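Local coordinates for fatty acid synthase 1, isoform A (Drosophila melanogaster, PDB 6FN6), which probably carries out the dehydratase, enoyl reductase and ketoreductase steps of long-chain fatty acid synthesis as the modifying region of a multifunctional synthase, at residues Asn600-Thr605 with Ala668-Met673. Numbering follows the deposited sequence.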
# COMPACT_ATOMS: atom_id res chain seq x y z
N ASN A 600 9.12 29.61 28.75
CA ASN A 600 8.91 30.29 27.49
C ASN A 600 7.42 30.26 27.16
O ASN A 600 7.01 29.88 26.07
CB ASN A 600 9.72 29.63 26.37
CG ASN A 600 9.67 30.40 25.07
OD1 ASN A 600 8.78 31.23 24.87
ND2 ASN A 600 10.62 30.14 24.19
N LEU A 601 6.61 30.68 28.14
CA LEU A 601 5.16 30.66 28.00
C LEU A 601 4.57 32.04 28.22
O LEU A 601 5.19 32.91 28.83
CB LEU A 601 4.54 29.66 28.99
CG LEU A 601 5.07 28.23 28.92
CD1 LEU A 601 4.51 27.40 30.07
CD2 LEU A 601 4.72 27.58 27.59
N GLU A 602 3.36 32.25 27.71
CA GLU A 602 2.68 33.54 27.83
C GLU A 602 1.17 33.35 27.96
O GLU A 602 0.54 32.74 27.09
CB GLU A 602 3.00 34.42 26.63
CG GLU A 602 2.50 35.86 26.74
CD GLU A 602 3.33 36.70 27.69
OE1 GLU A 602 4.09 36.12 28.49
OE2 GLU A 602 3.21 37.94 27.63
N THR A 603 0.60 33.87 29.03
CA THR A 603 -0.84 33.81 29.23
C THR A 603 -1.49 34.94 28.43
O THR A 603 -1.23 36.11 28.68
CB THR A 603 -1.23 33.93 30.72
OG1 THR A 603 -0.44 33.02 31.49
CG2 THR A 603 -2.70 33.62 30.92
N CYS A 604 -2.32 34.57 27.47
CA CYS A 604 -2.96 35.54 26.59
C CYS A 604 -4.46 35.62 26.82
O CYS A 604 -5.08 34.68 27.33
CB CYS A 604 -2.68 35.19 25.13
SG CYS A 604 -0.93 35.09 24.70
N THR A 605 -5.05 36.75 26.45
CA THR A 605 -6.49 36.92 26.51
C THR A 605 -7.08 36.57 25.15
O THR A 605 -6.68 37.16 24.14
CB THR A 605 -6.89 38.36 26.89
OG1 THR A 605 -6.16 38.77 28.05
CG2 THR A 605 -8.39 38.44 27.18
N ALA A 668 0.16 30.39 25.64
CA ALA A 668 0.76 30.11 24.34
C ALA A 668 2.29 30.14 24.41
O ALA A 668 2.87 30.83 25.25
CB ALA A 668 0.27 31.11 23.31
N SER A 669 2.93 29.37 23.54
CA SER A 669 4.38 29.33 23.44
C SER A 669 4.90 30.44 22.52
O SER A 669 4.41 30.60 21.40
CB SER A 669 4.85 27.97 22.93
OG SER A 669 6.24 27.97 22.67
N LYS A 670 5.89 31.20 22.99
CA LYS A 670 6.40 32.34 22.22
C LYS A 670 6.93 31.90 20.87
O LYS A 670 6.82 32.63 19.88
CB LYS A 670 7.51 33.06 22.99
CG LYS A 670 7.11 33.57 24.36
CD LYS A 670 8.29 34.25 25.05
CE LYS A 670 7.99 34.59 26.50
NZ LYS A 670 6.99 35.68 26.63
N ARG A 671 7.52 30.70 20.82
CA ARG A 671 8.05 30.19 19.57
C ARG A 671 6.95 30.12 18.52
O ARG A 671 7.19 30.41 17.34
CB ARG A 671 8.68 28.81 19.77
CG ARG A 671 9.86 28.79 20.72
CD ARG A 671 10.52 27.43 20.75
NE ARG A 671 9.64 26.40 21.31
CZ ARG A 671 9.66 26.00 22.58
NH1 ARG A 671 10.51 26.53 23.45
NH2 ARG A 671 8.81 25.06 22.98
N MET A 672 5.75 29.75 18.95
CA MET A 672 4.63 29.65 18.03
C MET A 672 3.64 30.80 18.22
O MET A 672 2.47 30.59 18.54
CB MET A 672 3.92 28.30 18.21
CG MET A 672 4.66 27.14 17.55
SD MET A 672 4.17 25.51 18.15
CE MET A 672 4.94 25.49 19.77
N MET A 673 4.13 32.02 18.01
CA MET A 673 3.28 33.21 18.03
C MET A 673 3.73 34.24 17.00
O MET A 673 4.92 34.42 16.75
CB MET A 673 3.25 33.88 19.41
CG MET A 673 2.44 33.13 20.46
SD MET A 673 2.03 34.15 21.89
CE MET A 673 3.58 34.27 22.75
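The amide of N600 approaches the guanidinium of R671 obliquely, the two planes 78° apart, and its ND2 lies 3.7 Å from R671 NH1. One face of that guanidinium carries S669 OG, offset toward the rim, while R671 NE is hydrogen-bonded to Q847 of helix 844-860. With CG anti to the backbone N (chi1 -173°), the N600 amide lies against K670, where OD1 takes at most a weak hydrogen bond from K670 N; the fit of this poorly ordered amide against K670 is doubtful. The K670 side chain crosses that of E602 obliquely, and its NZ, turned by a bend in the last torsion, forms a long, weak salt bridge with E602 OE1 at 3.5 Å. The other carboxylate oxygen, OE2, has a weak hydrogen bond with T648 OG1 and lies near D647, a like charge that K670 may help to offset. Between the backbones, E602 and A668 form an antiparallel hydrogen-bonded pair: E602 N to A668 O is 2.9 Å and A668 N to E602 O 2.8 Å, the second straighter at 164°; L601 and S669 form the adjoining non-hydrogen-bonded pair. On the face bearing E602 and A668, M673 CE rests 3.9 Å from E602 CB, and M673 SD meets C604 SG at 4.2 Å. Strands 601-611 and 665-669 thus lie side by side as antiparallel neighbours in a mixed sheet, consistent with the substrate-binding portion of a medium-chain dehydrogenase/reductase-type enoyl reductase.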